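Hypothetical protein (Pyrococcus furiosus, PDB 2FZF) is of unknown function but belongs to the rubrerythrin family of the ferritin clan and probably binds a pair of metal ions within a four-helix bundle. Local coordinates at residues A[10-18]-A[85-93]; A[25-36]-A[62-73]. All coordinates share one frame; numbering follows the deposited sequence.

Interaction 1. Residues A[10-18]-A[85-93]; sequences GLPIEKMAD and PKEHIGPEL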
loop_
_atom_site.group_PDB
_atom_site.type_symbol
_atom_site.label_atom_id
_atom_site.label_comp_id
_atom_site.label_asym_id
_atom_site.label_seq_id
_atom_site.Cartn_x
_atom_site.Cartn_y
_atom_site.Cartn_z
ATOM N N GLY A 10 19.779 -11.572 6.337
ATOM C CA GLY A 10 20.995 -10.851 6.794
ATOM C C GLY A 10 21.022 -10.684 8.300
ATOM O O GLY A 10 20.881 -11.655 9.036
ATOM N N LEU A 11 21.201 -9.454 8.767
ATOM C CA LEU A 11 21.238 -9.190 10.204
ATOM C C LEU A 11 19.901 -8.654 10.730
ATOM O O LEU A 11 19.237 -7.860 10.076
ATOM C CB LEU A 11 22.351 -8.188 10.517
ATOM C CG LEU A 11 23.781 -8.604 10.149
ATOM C CD1 LEU A 11 24.764 -7.479 10.494
ATOM C CD2 LEU A 11 24.141 -9.895 10.881
ATOM N N PRO A 12 19.476 -9.109 11.916
ATOM C CA PRO A 12 18.213 -8.652 12.501
ATOM C C PRO A 12 18.207 -7.155 12.767
ATOM O O PRO A 12 19.231 -6.575 13.119
ATOM C CB PRO A 12 18.123 -9.460 13.790
ATOM C CG PRO A 12 19.556 -9.660 14.152
ATOM C CD PRO A 12 20.142 -10.060 12.820
ATOM N N ILE A 13 17.036 -6.548 12.603
ATOM C CA ILE A 13 16.827 -5.114 12.810
ATOM C C ILE A 13 17.446 -4.674 14.142
ATOM O O ILE A 13 17.965 -3.557 14.284
ATOM C CB ILE A 13 15.300 -4.810 12.802
ATOM C CG1 ILE A 13 15.029 -3.401 12.276
ATOM C CG2 ILE A 13 14.726 -4.981 14.201
ATOM C CD1 ILE A 13 15.415 -3.218 10.832
ATOM N N GLU A 14 17.384 -5.582 15.112
ATOM C CA GLU A 14 17.898 -5.355 16.457
ATOM C C GLU A 14 19.348 -4.906 16.446
ATOM O O GLU A 14 19.737 -4.002 17.187
ATOM C CB GLU A 14 17.762 -6.635 17.288
ATOM C CG GLU A 14 17.915 -6.408 18.788
ATOM C CD GLU A 14 16.761 -5.610 19.391
ATOM O OE1 GLU A 14 16.234 -4.705 18.700
ATOM O OE2 GLU A 14 16.395 -5.884 20.561
ATOM N N LYS A 15 20.156 -5.528 15.600
ATOM C CA LYS A 15 21.558 -5.157 15.555
ATOM C C LYS A 15 21.867 -4.023 14.595
ATOM O O LYS A 15 22.839 -4.080 13.849
ATOM C CB LYS A 15 22.412 -6.371 15.222
ATOM C CG LYS A 15 22.274 -6.856 13.819
ATOM C CD LYS A 15 23.207 -8.030 13.592
ATOM C CE LYS A 15 24.671 -7.681 13.919
ATOM N NZ LYS A 15 25.260 -6.570 13.086
ATOM N N MET A 16 21.031 -2.989 14.620
ATOM C CA MET A 16 21.245 -1.826 13.776
ATOM C C MET A 16 22.219 -0.934 14.535
ATOM O O MET A 16 22.943 -0.135 13.939
ATOM C CB MET A 16 19.933 -1.066 13.538
ATOM C CG MET A 16 19.216 -1.370 12.216
ATOM S SD MET A 16 17.672 -0.415 12.011
ATOM C CE MET A 16 18.292 1.215 11.651
ATOM N N ALA A 17 22.252 -1.083 15.856
ATOM C CA ALA A 17 23.138 -0.258 16.667
ATOM C C ALA A 17 24.616 -0.539 16.421
ATOM O O ALA A 17 25.473 0.240 16.838
ATOM C CB ALA A 17 22.808 -0.419 18.142
ATOM N N ASP A 18 24.916 -1.639 15.741
ATOM C CA ASP A 18 26.305 -1.983 15.445
ATOM C C ASP A 18 26.891 -1.127 14.337
ATOM O O ASP A 18 28.067 -1.281 14.001
ATOM C CB ASP A 18 26.426 -3.457 15.040
ATOM C CG ASP A 18 26.526 -4.388 16.240
ATOM O OD1 ASP A 18 27.453 -4.198 17.054
ATOM O OD2 ASP A 18 25.687 -5.310 16.370
ATOM N N PRO A 85 28.585 -0.855 3.722
ATOM C CA PRO A 85 29.152 -1.891 4.584
ATOM C C PRO A 85 28.871 -3.286 4.004
ATOM O O PRO A 85 27.900 -3.469 3.271
ATOM C CB PRO A 85 28.450 -1.643 5.923
ATOM C CG PRO A 85 27.146 -1.042 5.523
ATOM C CD PRO A 85 27.531 -0.100 4.420
ATOM N N LYS A 86 29.721 -4.260 4.321
ATOM C CA LYS A 86 29.532 -5.618 3.818
ATOM C C LYS A 86 28.257 -6.225 4.394
ATOM O O LYS A 86 27.512 -6.910 3.700
ATOM C CB LYS A 86 30.731 -6.506 4.193
ATOM C CG LYS A 86 32.055 -6.132 3.518
ATOM C CD LYS A 86 33.091 -5.605 4.513
ATOM C CE LYS A 86 33.562 -6.694 5.478
ATOM N NZ LYS A 86 34.572 -6.206 6.477
ATOM N N GLU A 87 28.006 -5.967 5.669
ATOM C CA GLU A 87 26.831 -6.519 6.308
ATOM C C GLU A 87 25.560 -5.805 5.842
ATOM O O GLU A 87 25.607 -4.736 5.220
ATOM C CB GLU A 87 26.971 -6.440 7.838
ATOM C CG GLU A 87 28.217 -7.157 8.448
ATOM C CD GLU A 87 28.248 -8.691 8.265
ATOM O OE1 GLU A 87 27.214 -9.372 8.491
ATOM O OE2 GLU A 87 29.329 -9.221 7.915
ATOM N N HIS A 88 24.417 -6.416 6.122
ATOM C CA HIS A 88 23.151 -5.826 5.735
ATOM C C HIS A 88 21.997 -6.389 6.557
ATOM O O HIS A 88 21.961 -7.580 6.878
ATOM C CB HIS A 88 22.914 -6.038 4.235
ATOM C CG HIS A 88 22.604 -7.454 3.848
ATOM N ND1 HIS A 88 21.450 -8.097 4.238
ATOM C CD2 HIS A 88 23.268 -8.321 3.047
ATOM C CE1 HIS A 88 21.412 -9.298 3.690
ATOM N NE2 HIS A 88 22.501 -9.460 2.963
ATOM N N ILE A 89 21.063 -5.513 6.908
ATOM C CA ILE A 89 19.899 -5.903 7.691
ATOM C C ILE A 89 18.788 -6.419 6.790
ATOM O O ILE A 89 18.541 -5.870 5.715
ATOM C CB ILE A 89 19.332 -4.712 8.496
ATOM C CG1 ILE A 89 20.368 -4.208 9.505
ATOM C CG2 ILE A 89 18.060 -5.125 9.202
ATOM C CD1 ILE A 89 20.769 -5.232 10.543
ATOM N N GLY A 90 18.124 -7.479 7.232
ATOM C CA GLY A 90 17.018 -8.032 6.472
ATOM C C GLY A 90 17.413 -8.780 5.221
ATOM O O GLY A 90 18.572 -8.779 4.839
ATOM N N PRO A 91 16.448 -9.425 4.546
ATOM C CA PRO A 91 16.762 -10.176 3.326
ATOM C C PRO A 91 17.257 -9.332 2.155
ATOM O O PRO A 91 16.748 -8.247 1.885
ATOM C CB PRO A 91 15.449 -10.908 3.023
ATOM C CG PRO A 91 14.410 -9.981 3.545
ATOM C CD PRO A 91 15.004 -9.490 4.852
ATOM N N GLU A 92 18.265 -9.844 1.468
ATOM C CA GLU A 92 18.822 -9.140 0.331
ATOM C C GLU A 92 18.292 -9.760 -0.956
ATOM O O GLU A 92 18.708 -10.850 -1.366
ATOM C CB GLU A 92 20.348 -9.193 0.384
ATOM C CG GLU A 92 21.039 -8.741 -0.881
ATOM C CD GLU A 92 22.532 -8.592 -0.693
ATOM O OE1 GLU A 92 22.959 -7.599 -0.056
ATOM O OE2 GLU A 92 23.279 -9.475 -1.172
ATOM N N LEU A 93 17.355 -9.050 -1.577
ATOM C CA LEU A 93 16.715 -9.487 -2.812
ATOM C C LEU A 93 17.661 -9.462 -4.010
ATOM O O LEU A 93 18.243 -8.426 -4.340
ATOM C CB LEU A 93 15.498 -8.601 -3.100
ATOM C CG LEU A 93 14.361 -8.617 -2.077
ATOM C CD1 LEU A 93 13.345 -7.534 -2.417
ATOM C CD2 LEU A 93 13.709 -9.986 -2.070
#
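Leu-11 and Ile-89 join two loops at the surface of the protein by a single beta bridge, where the chain leading to helix 21-44 meets the connection between helices 63-76 and 103-129. Leu-11 N donates to His-88 O (2.8 Å, 163° at the hydrogen), and Leu-11 O accepts Gly-90 N at 3.1 Å. With both bonds made to the neighbours of Ile-89, this is the parallel bridge pattern, confined here to one residue pair. Gly-90 has a positive phi of 73°, which suits glycine. In this ferritin-like helical fold, without any sheet, the bridge fastens the N-terminal loop to the long connection outside the bundle. Ile-89 is the apolar wedge. Its CG2, anti to the backbone N, meets Ile-13 CD1 at 3.6 Å, while CG1, beside that N (chi1 -63°), faces Met-16 CG at 4.1 Å and carries CD1 to Leu-11 CB. Replacing Ile-89 by alanine removes all three groups and would probably open a gap between Leu-11, Ile-13 and Met-16. Toward solvent, Leu-11 CD1 lies 3.6 Å from Glu-87 CB, using the aliphatic part of the glutamate. Met-16 continues inward to Phe-123 and Leu-127 of helix 103-129.

Interaction 2. Residues A[25-36]-A[62-73]; sequences LGMAIKAEIGAR and EKKHEALLRKLY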
loop_
_atom_site.group_PDB
_atom_site.type_symbol
_atom_site.label_atom_id
_atom_site.label_comp_id
_atom_site.label_asym_id
_atom_site.label_seq_id
_atom_site.Cartn_x
_atom_site.Cartn_y
_atom_site.Cartn_z
ATOM N N LEU A 25 22.709 4.527 6.373
ATOM C CA LEU A 25 22.219 5.141 5.149
ATOM C C LEU A 25 22.801 4.434 3.926
ATOM O O LEU A 25 22.112 4.278 2.922
ATOM C CB LEU A 25 22.548 6.631 5.100
ATOM C CG LEU A 25 21.711 7.524 6.021
ATOM C CD1 LEU A 25 22.301 8.898 5.994
ATOM C CD2 LEU A 25 20.267 7.563 5.595
ATOM N N GLY A 26 24.053 3.992 4.003
ATOM C CA GLY A 26 24.626 3.286 2.872
ATOM C C GLY A 26 23.871 1.980 2.629
ATOM O O GLY A 26 23.617 1.582 1.492
ATOM N N MET A 27 23.523 1.310 3.724
ATOM C CA MET A 27 22.777 0.060 3.685
ATOM C C MET A 27 21.441 0.299 3.003
ATOM O O MET A 27 21.044 -0.465 2.120
ATOM C CB MET A 27 22.541 -0.459 5.108
ATOM C CG MET A 27 23.761 -1.113 5.742
ATOM S SD MET A 27 23.452 -1.950 7.344
ATOM C CE MET A 27 21.921 -2.788 6.973
ATOM N N ALA A 28 20.763 1.365 3.429
ATOM C CA ALA A 28 19.458 1.763 2.885
ATOM C C ALA A 28 19.537 1.919 1.375
ATOM O O ALA A 28 18.762 1.319 0.639
ATOM C CB ALA A 28 19.014 3.065 3.513
ATOM N N ILE A 29 20.488 2.732 0.928
ATOM C CA ILE A 29 20.691 2.953 -0.488
ATOM C C ILE A 29 20.891 1.606 -1.182
ATOM O O ILE A 29 20.254 1.318 -2.198
ATOM C CB ILE A 29 21.936 3.817 -0.751
ATOM C CG1 ILE A 29 21.786 5.184 -0.070
ATOM C CG2 ILE A 29 22.145 3.972 -2.242
ATOM C CD1 ILE A 29 22.995 6.087 -0.219
ATOM N N LYS A 30 21.770 0.785 -0.617
ATOM C CA LYS A 30 22.074 -0.518 -1.175
ATOM C C LYS A 30 20.822 -1.353 -1.285
ATOM O O LYS A 30 20.598 -2.026 -2.289
ATOM C CB LYS A 30 23.104 -1.240 -0.295
ATOM C CG LYS A 30 23.803 -2.431 -0.941
ATOM C CD LYS A 30 25.051 -2.844 -0.144
ATOM C CE LYS A 30 25.885 -3.932 -0.877
ATOM N NZ LYS A 30 27.232 -4.185 -0.243
ATOM N N ALA A 31 19.993 -1.317 -0.249
ATOM C CA ALA A 31 18.761 -2.115 -0.250
ATOM C C ALA A 31 17.808 -1.651 -1.336
ATOM O O ALA A 31 17.214 -2.463 -2.052
ATOM C CB ALA A 31 18.084 -2.034 1.106
ATOM N N GLU A 32 17.669 -0.340 -1.453
ATOM C CA GLU A 32 16.783 0.221 -2.441
ATOM C C GLU A 32 17.280 -0.035 -3.859
ATOM O O GLU A 32 16.498 -0.143 -4.798
ATOM C CB GLU A 32 16.629 1.714 -2.200
ATOM C CG GLU A 32 15.177 2.134 -2.074
ATOM C CD GLU A 32 14.540 1.748 -0.749
ATOM O OE1 GLU A 32 13.285 1.745 -0.679
ATOM O OE2 GLU A 32 15.280 1.463 0.219
ATOM N N ILE A 33 18.586 -0.140 -4.020
ATOM C CA ILE A 33 19.116 -0.376 -5.339
ATOM C C ILE A 33 18.785 -1.784 -5.800
ATOM O O ILE A 33 18.305 -1.997 -6.917
ATOM C CB ILE A 33 20.620 -0.143 -5.343
ATOM C CG1 ILE A 33 20.868 1.343 -5.174
ATOM C CG2 ILE A 33 21.246 -0.676 -6.611
ATOM C CD1 ILE A 33 22.300 1.731 -5.061
ATOM N N GLY A 34 19.031 -2.740 -4.917
ATOM C CA GLY A 34 18.776 -4.130 -5.236
ATOM C C GLY A 34 17.304 -4.443 -5.348
ATOM O O GLY A 34 16.911 -5.355 -6.078
ATOM N N ALA A 35 16.496 -3.688 -4.614
ATOM C CA ALA A 35 15.050 -3.852 -4.628
ATOM C C ALA A 35 14.537 -3.513 -6.018
ATOM O O ALA A 35 13.922 -4.341 -6.686
ATOM C CB ALA A 35 14.427 -2.938 -3.599
ATOM N N ARG A 36 14.813 -2.286 -6.446
ATOM C CA ARG A 36 14.399 -1.793 -7.746
ATOM C C ARG A 36 14.679 -2.783 -8.843
ATOM O O ARG A 36 13.831 -3.041 -9.692
ATOM C CB ARG A 36 15.140 -0.508 -8.091
ATOM C CG ARG A 36 14.534 0.228 -9.268
ATOM C CD ARG A 36 15.540 1.124 -9.983
ATOM N NE ARG A 36 14.904 1.967 -11.005
ATOM C CZ ARG A 36 14.129 1.516 -11.991
ATOM N NH1 ARG A 36 13.609 2.364 -12.860
ATOM N NH2 ARG A 36 13.868 0.221 -12.112
ATOM N N GLU A 62 9.135 2.876 -5.939
ATOM C CA GLU A 62 10.386 2.819 -5.205
ATOM C C GLU A 62 11.614 3.254 -5.978
ATOM O O GLU A 62 12.731 3.089 -5.489
ATOM C CB GLU A 62 10.617 1.402 -4.651
ATOM C CG GLU A 62 9.630 0.999 -3.544
ATOM C CD GLU A 62 10.011 -0.288 -2.826
ATOM O OE1 GLU A 62 11.159 -0.390 -2.321
ATOM O OE2 GLU A 62 9.146 -1.189 -2.760
ATOM N N LYS A 63 11.430 3.795 -7.179
ATOM C CA LYS A 63 12.582 4.233 -7.980
ATOM C C LYS A 63 13.171 5.510 -7.409
ATOM O O LYS A 63 14.385 5.710 -7.426
ATOM C CB LYS A 63 12.177 4.477 -9.440
ATOM C CG LYS A 63 11.964 3.209 -10.253
ATOM C CD LYS A 63 11.265 3.490 -11.588
ATOM C CE LYS A 63 10.832 2.182 -12.273
ATOM N NZ LYS A 63 9.783 2.371 -13.318
ATOM N N LYS A 64 12.297 6.367 -6.894
ATOM C CA LYS A 64 12.720 7.629 -6.325
ATOM C C LYS A 64 13.339 7.497 -4.938
ATOM O O LYS A 64 13.911 8.459 -4.433
ATOM C CB LYS A 64 11.531 8.581 -6.256
ATOM C CG LYS A 64 10.458 8.125 -5.290
ATOM C CD LYS A 64 9.348 9.143 -5.149
ATOM C CE LYS A 64 8.640 8.957 -3.814
ATOM N NZ LYS A 64 8.167 7.548 -3.585
ATOM N N HIS A 65 13.228 6.324 -4.320
ATOM C CA HIS A 65 13.779 6.117 -2.977
ATOM C C HIS A 65 15.298 6.293 -2.939
ATOM O O HIS A 65 15.847 6.914 -2.027
ATOM C CB HIS A 65 13.441 4.716 -2.458
ATOM C CG HIS A 65 12.004 4.522 -2.076
ATOM N ND1 HIS A 65 11.046 5.504 -2.225
ATOM C CD2 HIS A 65 11.362 3.450 -1.552
ATOM C CE1 HIS A 65 9.878 5.042 -1.813
ATOM N NE2 HIS A 65 10.043 3.799 -1.400
ATOM N N GLU A 66 15.978 5.732 -3.930
ATOM C CA GLU A 66 17.423 5.812 -3.984
ATOM C C GLU A 66 17.895 7.244 -4.059
ATOM O O GLU A 66 18.667 7.698 -3.220
ATOM C CB GLU A 66 17.948 5.064 -5.195
ATOM C CG GLU A 66 19.422 4.817 -5.113
ATOM C CD GLU A 66 19.989 4.252 -6.383
ATOM O OE1 GLU A 66 19.258 3.533 -7.107
ATOM O OE2 GLU A 66 21.181 4.517 -6.644
ATOM N N ALA A 67 17.431 7.956 -5.080
ATOM C CA ALA A 67 17.813 9.347 -5.265
ATOM C C ALA A 67 17.457 10.168 -4.026
ATOM O O ALA A 67 18.173 11.105 -3.686
ATOM C CB ALA A 67 17.131 9.920 -6.506
ATOM N N LEU A 68 16.361 9.818 -3.350
ATOM C CA LEU A 68 15.960 10.548 -2.149
ATOM C C LEU A 68 16.954 10.345 -1.012
ATOM O O LEU A 68 17.294 11.283 -0.286
ATOM C CB LEU A 68 14.566 10.114 -1.674
ATOM C CG LEU A 68 13.344 10.560 -2.501
ATOM C CD1 LEU A 68 12.083 10.347 -1.674
ATOM C CD2 LEU A 68 13.462 12.035 -2.890
ATOM N N LEU A 69 17.421 9.115 -0.857
ATOM C CA LEU A 69 18.366 8.795 0.196
ATOM C C LEU A 69 19.727 9.400 -0.087
ATOM O O LEU A 69 20.383 9.897 0.820
ATOM C CB LEU A 69 18.512 7.279 0.332
ATOM C CG LEU A 69 17.380 6.472 0.956
ATOM C CD1 LEU A 69 17.659 5.000 0.799
ATOM C CD2 LEU A 69 17.251 6.838 2.409
ATOM N N ARG A 70 20.142 9.354 -1.353
ATOM C CA ARG A 70 21.444 9.872 -1.762
ATOM C C ARG A 70 21.494 11.364 -1.483
ATOM O O ARG A 70 22.556 11.927 -1.200
ATOM C CB ARG A 70 21.701 9.595 -3.256
ATOM C CG ARG A 70 21.358 8.162 -3.666
ATOM C CD ARG A 70 22.253 7.537 -4.732
ATOM N NE ARG A 70 23.625 7.309 -4.279
ATOM C CZ ARG A 70 24.384 6.268 -4.636
ATOM N NH1 ARG A 70 23.909 5.332 -5.450
ATOM N NH2 ARG A 70 25.638 6.180 -4.201
ATOM N N LYS A 71 20.331 11.998 -1.558
ATOM C CA LYS A 71 20.245 13.417 -1.301
ATOM C C LYS A 71 20.449 13.673 0.174
ATOM O O LYS A 71 21.207 14.568 0.558
ATOM C CB LYS A 71 18.889 13.982 -1.728
ATOM C CG LYS A 71 18.787 15.474 -1.432
ATOM C CD LYS A 71 17.573 16.130 -2.047
ATOM C CE LYS A 71 17.489 17.583 -1.612
ATOM N NZ LYS A 71 16.347 18.319 -2.221
ATOM N N LEU A 72 19.771 12.889 1.005
ATOM C CA LEU A 72 19.896 13.051 2.445
ATOM C C LEU A 72 21.357 12.810 2.841
ATOM O O LEU A 72 21.965 13.650 3.494
ATOM C CB LEU A 72 18.975 12.060 3.175
ATOM C CG LEU A 72 18.479 12.403 4.595
ATOM C CD1 LEU A 72 17.760 11.210 5.170
ATOM C CD2 LEU A 72 19.631 12.770 5.493
ATOM N N TYR A 73 21.920 11.679 2.426
ATOM C CA TYR A 73 23.297 11.360 2.759
ATOM C C TYR A 73 24.226 12.506 2.377
ATOM O O TYR A 73 25.253 12.732 3.006
ATOM C CB TYR A 73 23.723 10.072 2.053
ATOM C CG TYR A 73 25.065 9.523 2.503
ATOM C CD1 TYR A 73 26.257 10.218 2.237
ATOM C CD2 TYR A 73 25.150 8.297 3.179
ATOM C CE1 TYR A 73 27.498 9.701 2.631
ATOM C CE2 TYR A 73 26.388 7.771 3.574
ATOM C CZ TYR A 73 27.553 8.478 3.295
ATOM O OH TYR A 73 28.770 7.964 3.656
#
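Leu-25, Ala-28, Ile-29 and Leu-69 form the apolar seam between two nearly antiparallel helices, whose local axes approach to 8.8 Å at an angle of 160°. Leu-69 CD1 reaches Ala-28 CB at 3.6 Å, the small alanine letting the leucine come close to the helix backbone. Ile-29 and Leu-69 lie alongside each other, pointing opposite ways, with Ile-29 CG1 3.9 Å from Leu-69 CB. At the end of the seam Leu-25 CB sits at the ring edge of Tyr-73, 3.6 Å from CD2; the tyrosine ring also meets Phe-77.

Acidic groups take over on the inward side. Glu-32 OE1 and Glu-62 OE1, both acceptors, are 3.4 Å apart, and His-65 lies beside Glu-32, the orientation of its ring uncertain. Glu-32 OE2 is hydrogen-bonded to Tyr-124 OH, which helps to fix its carboxylate. Glu-62 and His-65 are spaced as in the Glu-x-x-His motif of ferritin-like diiron proteins; with Glu-117, Glu-147 and His-150 nearby, the cluster is consistent with a rubrerythrin-type metal site in the four-helix bundle. Carboxylates gathered this closely would be expected to be stabilised by metal ions.

Charged side chains border the opposite flank. The Glu-66 chain runs extended, its CG anti to the backbone N (chi1 -165°), which carries the carboxylate out to Ile-33 and Arg-70. Arg-70 NH1 makes a salt bridge to Glu-66 OE2 (3.1 Å) along one helix, in the guanidinium plane and through the anti lone pair. Ile-29 CG2 lies over a face of that guanidinium, 3.9 Å from Arg-70 NH1, while the Ile-33 side chain lies across the Glu-66 carboxylate, CG1 and CD1 both against it.

How the interactions relate
Interaction 2 lies deeper, its centre about 9 Å from the centre of the chain, and interaction 1 is at the surface, its centre about 13 Å from that point; the two contact centres are about 15 Å apart. Along the chain, 10-18 comes first, then 25-36 and 62-73, and finally 85-93, so the surface loops enclose the first helical hairpin in sequence. Helix 21-44 links the two: Met-27, on its side turned from helix 63-76, packs against Pro-85, His-88 and Ile-89. One face of this helix thus pairs within the bundle, close to the probable metal site, while another packs against the loop 85-93. Helix 103-129 also touches both contacts, through Phe-123 and Leu-127 at Met-16 and Tyr-124 at Glu-32.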